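Local coordinates for protein particle-associated glycoside hydrolase (Acinetobacter phage Fri1, PDB 6C72) that acts as a trimeric tailspike that probably depolymerises the capsular polysaccharide of its host Acinetobacter baumannii during virus entry, at residues A161-N164 / V169-T172; E242-R247 / C262-A267; C353-K356 / T360-N363. All blocks are in the same frame, centred on the assembly; numbering follows the deposited sequence.

Contact 1: residues A161-N164 / V169-T172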
# COMPACT_ATOMS: atom_id res chain seq x y z
N ALA A 161 -36.08 -3.90 -17.09
CA ALA A 161 -36.87 -2.87 -16.43
C ALA A 161 -36.91 -3.08 -14.93
O ALA A 161 -36.72 -2.14 -14.15
CB ALA A 161 -38.29 -2.84 -17.03
N ASP A 162 -37.19 -4.31 -14.49
CA ASP A 162 -37.22 -4.59 -13.05
C ASP A 162 -35.84 -4.48 -12.43
O ASP A 162 -35.70 -4.00 -11.29
CB ASP A 162 -37.81 -5.97 -12.78
CG ASP A 162 -39.32 -5.99 -12.91
OD1 ASP A 162 -39.91 -4.91 -13.13
OD2 ASP A 162 -39.90 -7.09 -12.77
N ILE A 163 -34.81 -4.94 -13.13
CA ILE A 163 -33.45 -4.84 -12.60
C ILE A 163 -33.10 -3.38 -12.37
O ILE A 163 -32.55 -3.01 -11.33
CB ILE A 163 -32.45 -5.55 -13.53
CG1 ILE A 163 -32.71 -7.06 -13.54
CG2 ILE A 163 -31.03 -5.26 -13.10
CD1 ILE A 163 -31.89 -7.84 -14.55
N ASN A 164 -33.51 -2.51 -13.29
CA ASN A 164 -33.19 -1.09 -13.19
C ASN A 164 -34.09 -0.34 -12.21
O ASN A 164 -33.64 0.63 -11.60
CB ASN A 164 -33.26 -0.45 -14.57
CG ASN A 164 -31.92 -0.47 -15.29
OD1 ASN A 164 -30.87 -0.53 -14.66
ND2 ASN A 164 -31.96 -0.39 -16.62
N VAL A 169 -33.66 -7.43 -5.01
CA VAL A 169 -32.92 -8.28 -5.93
C VAL A 169 -33.88 -8.87 -6.95
O VAL A 169 -34.84 -9.55 -6.59
CB VAL A 169 -32.19 -9.41 -5.19
CG1 VAL A 169 -31.49 -10.34 -6.20
CG2 VAL A 169 -31.21 -8.83 -4.18
N VAL A 170 -33.61 -8.61 -8.23
CA VAL A 170 -34.39 -9.17 -9.33
C VAL A 170 -33.62 -10.27 -10.05
O VAL A 170 -34.14 -11.35 -10.31
CB VAL A 170 -34.85 -8.08 -10.31
CG1 VAL A 170 -35.59 -8.72 -11.48
CG2 VAL A 170 -35.74 -7.06 -9.60
N GLN A 171 -32.36 -10.00 -10.38
CA GLN A 171 -31.53 -11.02 -11.03
C GLN A 171 -30.98 -11.93 -9.93
O GLN A 171 -30.04 -11.58 -9.23
CB GLN A 171 -30.43 -10.38 -11.86
CG GLN A 171 -29.93 -11.28 -12.97
CD GLN A 171 -29.40 -12.58 -12.42
OE1 GLN A 171 -30.06 -13.62 -12.50
NE2 GLN A 171 -28.21 -12.53 -11.81
N THR A 172 -31.60 -13.09 -9.77
CA THR A 172 -31.29 -13.96 -8.64
C THR A 172 -30.31 -15.06 -8.99
O THR A 172 -29.87 -15.77 -8.08
CB THR A 172 -32.58 -14.58 -8.08
OG1 THR A 172 -33.32 -15.23 -9.14
CG2 THR A 172 -33.45 -13.51 -7.42
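Val170 sits against the helical turn at Asp162 and Ile163, and every contact here is made by carbon or by a carbonyl group; no hydrogen bond joins 161-164 to 169-172. The apolar part comes first. CG1 of Ile163 meets CG1 of Val170 at 3.9 Å, and the two side chains cross obliquely: the CB of Val170 points toward the helix, while Ile163 meets it with CG1 and carries its end, CD1, on to Gln171. The Ile163 torsion explains this: CG1 is anti to the carbonyl carbon (chi1 -67°) and the chain stays extended beyond it, which brings Ile163 CD1 to 4.0 Å from Gln171 CB. The Ile163 and Gln171 side chains run alongside each other in the same direction. Val170 CG1 also lies 3.8 Å from Asp162 CB, carbon on carbon.

The second kind of contact is methyl against a backbone carbonyl: Val170 CG2 stands 3.5 Å from Asp162 O. The aspartate contributes its CB and its backbone here, not its carboxylate.

Gln171 joins in through CB. Its chain bends at chi2 (-58°) and leads the amide off from the helix, where OE1 accepts the backbone N-H groups of both Val157 and Ala173. That fixes the buried amide and ties the 169-172 loop back to the chain ahead of the helix.

Helix 160-165 and this loop belong to a long excursion between strands 145-148 and 179-182, standing off the parallel beta-helix of their own chain. A second subunit receives them: Val170 N bonds to Glu194 of that subunit and Ile163 O to its Lys249, while Asn164 bonds to Lys223 and Gln188 of the same second subunit, on its strands 220-224 and 188-192.

Contact 2: residues E242-R247 / C262-A267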
# COMPACT_ATOMS: atom_id res chain seq x y z
N GLU A 242 -6.52 -29.30 4.51
CA GLU A 242 -6.73 -27.94 4.04
C GLU A 242 -7.13 -27.94 2.57
O GLU A 242 -6.67 -28.77 1.78
CB GLU A 242 -5.48 -27.06 4.21
CG GLU A 242 -5.24 -26.58 5.63
CD GLU A 242 -4.41 -27.57 6.44
OE1 GLU A 242 -3.63 -28.34 5.83
OE2 GLU A 242 -4.53 -27.56 7.68
N GLY A 243 -7.96 -26.97 2.20
CA GLY A 243 -8.19 -26.73 0.79
C GLY A 243 -6.95 -26.22 0.08
O GLY A 243 -6.70 -26.58 -1.08
N LEU A 244 -6.15 -25.40 0.76
CA LEU A 244 -4.91 -24.84 0.24
C LEU A 244 -3.84 -24.98 1.30
O LEU A 244 -4.08 -24.67 2.47
CB LEU A 244 -5.10 -23.37 -0.15
CG LEU A 244 -3.86 -22.53 -0.45
CD1 LEU A 244 -3.12 -22.99 -1.70
CD2 LEU A 244 -4.20 -21.04 -0.52
N TYR A 245 -2.65 -25.44 0.90
CA TYR A 245 -1.54 -25.68 1.80
C TYR A 245 -0.25 -25.31 1.08
O TYR A 245 0.04 -25.85 0.01
CB TYR A 245 -1.52 -27.14 2.25
CG TYR A 245 -0.44 -27.53 3.24
CD1 TYR A 245 -0.67 -27.46 4.60
CD2 TYR A 245 0.79 -28.00 2.80
CE1 TYR A 245 0.29 -27.83 5.52
CE2 TYR A 245 1.78 -28.38 3.71
CZ TYR A 245 1.52 -28.29 5.07
OH TYR A 245 2.49 -28.67 5.97
N ILE A 246 0.50 -24.36 1.63
CA ILE A 246 1.68 -23.84 0.96
C ILE A 246 2.90 -24.09 1.83
O ILE A 246 3.05 -23.48 2.90
CB ILE A 246 1.53 -22.36 0.64
CG1 ILE A 246 0.18 -22.11 -0.08
CG2 ILE A 246 2.73 -21.89 -0.16
CD1 ILE A 246 0.01 -20.71 -0.62
N ARG A 247 3.80 -24.95 1.36
CA ARG A 247 5.02 -25.23 2.12
C ARG A 247 6.14 -25.51 1.13
O ARG A 247 6.16 -26.57 0.50
CB ARG A 247 4.80 -26.42 3.05
CG ARG A 247 5.96 -26.66 3.96
CD ARG A 247 5.85 -27.92 4.78
NE ARG A 247 6.91 -27.91 5.76
CZ ARG A 247 7.36 -28.97 6.42
NH1 ARG A 247 6.83 -30.17 6.18
NH2 ARG A 247 8.35 -28.84 7.31
N CYS A 262 -11.39 -16.52 -4.84
CA CYS A 262 -11.36 -17.91 -4.42
C CYS A 262 -12.12 -18.07 -3.11
O CYS A 262 -12.15 -17.16 -2.28
CB CYS A 262 -9.92 -18.43 -4.26
SG CYS A 262 -9.00 -18.55 -5.82
N ASN A 263 -12.73 -19.23 -2.91
CA ASN A 263 -13.48 -19.51 -1.69
C ASN A 263 -12.94 -20.78 -1.08
O ASN A 263 -13.19 -21.88 -1.60
CB ASN A 263 -14.97 -19.62 -1.97
CG ASN A 263 -15.54 -18.35 -2.54
OD1 ASN A 263 -15.58 -17.33 -1.86
ND2 ASN A 263 -15.98 -18.39 -3.80
N PHE A 264 -12.20 -20.65 0.00
CA PHE A 264 -11.65 -21.80 0.71
C PHE A 264 -12.64 -22.16 1.81
O PHE A 264 -12.71 -21.50 2.85
CB PHE A 264 -10.25 -21.48 1.20
CG PHE A 264 -9.34 -20.97 0.10
CD1 PHE A 264 -8.77 -21.83 -0.81
CD2 PHE A 264 -9.11 -19.61 -0.05
CE1 PHE A 264 -7.95 -21.37 -1.83
CE2 PHE A 264 -8.29 -19.15 -1.07
CZ PHE A 264 -7.70 -20.03 -1.95
N LEU A 265 -13.45 -23.19 1.56
CA LEU A 265 -14.58 -23.48 2.44
C LEU A 265 -14.21 -24.58 3.42
O LEU A 265 -13.05 -24.69 3.81
CB LEU A 265 -15.81 -23.87 1.62
CG LEU A 265 -16.19 -22.90 0.49
CD1 LEU A 265 -17.41 -23.43 -0.29
CD2 LEU A 265 -16.46 -21.50 1.02
N ASP A 266 -15.20 -25.40 3.80
CA ASP A 266 -15.03 -26.30 4.92
C ASP A 266 -13.88 -27.27 4.69
O ASP A 266 -13.71 -27.81 3.59
CB ASP A 266 -16.31 -27.09 5.18
CG ASP A 266 -16.73 -27.91 3.97
OD1 ASP A 266 -17.12 -27.32 2.94
OD2 ASP A 266 -16.64 -29.17 4.03
N ALA A 267 -13.08 -27.45 5.73
CA ALA A 267 -12.02 -28.45 5.76
C ALA A 267 -11.88 -28.91 7.21
O ALA A 267 -12.19 -28.16 8.14
CB ALA A 267 -10.70 -27.89 5.23
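Between Glu242 and Ala267 the two backbones come to 5.6 Å, CA to CA, and between Gly243 and Phe264 to 6.0 Å, close enough for side chains to pack but with no hydrogen bond from one segment to the other. The chain turns a corner at Gly243 before it runs on as strand 244-247, and that corner faces the other segment: the methyl of Ala267 packs against it, with CB 4.1 Å from CA of Glu242 and 4.2 Å from N of Gly243.

Further along, Leu244 and Phe264 point at each other across the interior. Leu244 CB lies 3.9 Å from CE1 of Phe264 and also meets CD1, while Leu244 CD2 reaches CZ of Phe264, also at 3.9 Å, and touches CE1, so the leucine follows the CD1-CE1-CZ stretch of the ring at an oblique approach. The leucine's first torsion makes this possible: CG is anti to the backbone N (chi1 168°), which carries the branch along the ring. Phe264 also meets the ring of Phe287, in the strand 286-289 that pairs beside its own, with the planes some 20° apart. Phe259 touches both Leu244 and Phe264.

Glu242 takes part through its backbone, with CA nearest. Its CB points away from 262-267, and OE2 bonds to Asn270 ND2 and forms a salt bridge with Arg269 NE.

All five touching residues are buried, and what they bring across is hydrocarbon, aromatic ring and backbone. The contact is thus part of the apolar core of a parallel beta-helix, where strands on different faces are held by dispersion and exclusion of water, while hydrogen bonds run between successive coils and the carboxylate of Glu242 is probably balanced by Arg269 rather than by the other segment.

Contact 3: residues C353-K356 / T360-N363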
# COMPACT_ATOMS: atom_id res chain seq x y z
N CYS A 353 -10.87 -6.32 5.34
CA CYS A 353 -11.38 -7.66 5.56
C CYS A 353 -12.55 -7.64 6.54
O CYS A 353 -12.73 -6.70 7.32
CB CYS A 353 -10.28 -8.58 6.10
SG CYS A 353 -8.94 -8.93 4.94
N ARG A 354 -13.32 -8.73 6.52
CA ARG A 354 -14.47 -8.89 7.40
C ARG A 354 -14.35 -10.21 8.15
O ARG A 354 -14.14 -11.27 7.54
CB ARG A 354 -15.77 -8.82 6.60
CG ARG A 354 -16.04 -7.40 6.19
CD ARG A 354 -17.14 -7.24 5.17
NE ARG A 354 -16.92 -7.98 3.93
CZ ARG A 354 -15.94 -7.75 3.06
NH1 ARG A 354 -15.03 -6.81 3.31
NH2 ARG A 354 -15.88 -8.46 1.94
N PHE A 355 -14.40 -10.12 9.47
CA PHE A 355 -14.38 -11.27 10.35
C PHE A 355 -15.81 -11.48 10.83
O PHE A 355 -16.35 -10.65 11.58
CB PHE A 355 -13.40 -11.06 11.50
CG PHE A 355 -11.96 -10.95 11.06
CD1 PHE A 355 -11.48 -9.80 10.46
CD2 PHE A 355 -11.07 -12.00 11.26
CE1 PHE A 355 -10.15 -9.70 10.07
CE2 PHE A 355 -9.75 -11.91 10.86
CZ PHE A 355 -9.29 -10.76 10.27
N LYS A 356 -16.44 -12.55 10.37
CA LYS A 356 -17.85 -12.78 10.59
C LYS A 356 -18.05 -13.99 11.49
O LYS A 356 -17.20 -14.88 11.58
CB LYS A 356 -18.59 -13.00 9.26
CG LYS A 356 -18.62 -11.79 8.36
CD LYS A 356 -19.27 -12.13 7.03
CE LYS A 356 -19.31 -10.93 6.11
NZ LYS A 356 -19.77 -11.30 4.76
N THR A 360 -11.90 -14.50 14.52
CA THR A 360 -11.11 -13.57 15.31
C THR A 360 -9.63 -13.83 15.06
O THR A 360 -9.24 -14.92 14.64
CB THR A 360 -11.44 -13.69 16.81
OG1 THR A 360 -10.69 -12.73 17.56
CG2 THR A 360 -11.14 -15.10 17.31
N ILE A 361 -8.80 -12.81 15.28
CA ILE A 361 -7.37 -12.92 15.03
C ILE A 361 -6.68 -13.51 16.25
O ILE A 361 -6.97 -13.09 17.39
CB ILE A 361 -6.77 -11.54 14.69
CG1 ILE A 361 -7.36 -11.03 13.38
CG2 ILE A 361 -5.25 -11.60 14.66
CD1 ILE A 361 -6.99 -9.60 13.10
N ARG A 362 -5.79 -14.47 16.03
CA ARG A 362 -4.99 -15.06 17.10
C ARG A 362 -3.51 -14.78 16.89
O ARG A 362 -2.91 -15.23 15.91
CB ARG A 362 -5.23 -16.57 17.20
CG ARG A 362 -4.19 -17.27 18.10
CD ARG A 362 -4.56 -18.71 18.43
NE ARG A 362 -3.41 -19.43 18.97
CZ ARG A 362 -3.39 -20.74 19.23
NH1 ARG A 362 -4.45 -21.48 19.01
NH2 ARG A 362 -2.28 -21.30 19.72
N ASN A 363 -2.90 -14.10 17.86
CA ASN A 363 -1.47 -13.88 17.87
C ASN A 363 -0.80 -15.17 18.34
O ASN A 363 -0.96 -15.59 19.49
CB ASN A 363 -1.13 -12.70 18.78
CG ASN A 363 0.36 -12.57 19.06
OD1 ASN A 363 1.19 -13.08 18.30
ND2 ASN A 363 0.70 -11.89 20.15
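Phe355 reaches across to Thr360 and Ile361 with one side of its ring. Its CB points toward 360-363, and CG stands anti to the carbonyl carbon (chi1 -65°), beside the backbone N, which turns the ring toward 360-363. On the way out, CD2 passes 4.2 Å from N of Thr360, a contact with the backbone, since the threonine CB points the other way and its OG1 bonds to Leu382 O. One atom farther, CE2 comes to 3.6 Å from CG1 of Ile361, the closest approach between the segments. At the tip, CZ touches the same CG1 at 3.7 Å and also CD1 of Ile361, 3.8 Å away. Ile361 does not aim its CB at the ring; its extended CG1-CD1 arm brings the end nearer, obliquely to the phenyl plane.

The neighbours make this a rung of the parallel beta-helix. Phe355 stacks on Phe322 and on Phe379, one in each strand paired with 354-357, forming an aromatic stack over three successive coils. Ile361 also touches Phe379, and Phe355 packs on Val334. Strand 354-357 lies between 321-324 and 378-379 on one face, while 360-363 runs beside 333-336 on the next, so the contact joins two faces across the interior.

How the contacts relate
The three contacts follow one another along the chain and none touches another. Contacts 2 and 3 both lie in the parallel beta-helix, their centres about 17 Å apart and their nearest atoms about 10 Å; each puts a phenylalanine against an aliphatic residue inside the solenoid, at different coils. Contact 1 stands about 34 Å from either, centre to centre, on a projection that meets a second subunit, away from the known zinc sites. Zinc-binding residues lie near the other two, though those sites hold no zinc on this chain: the side chain of Phe264 is about 9 Å from that of Glu260, and that of Phe355 about 6 Å from that of Glu378 and about 10 Å from a bound zinc ion.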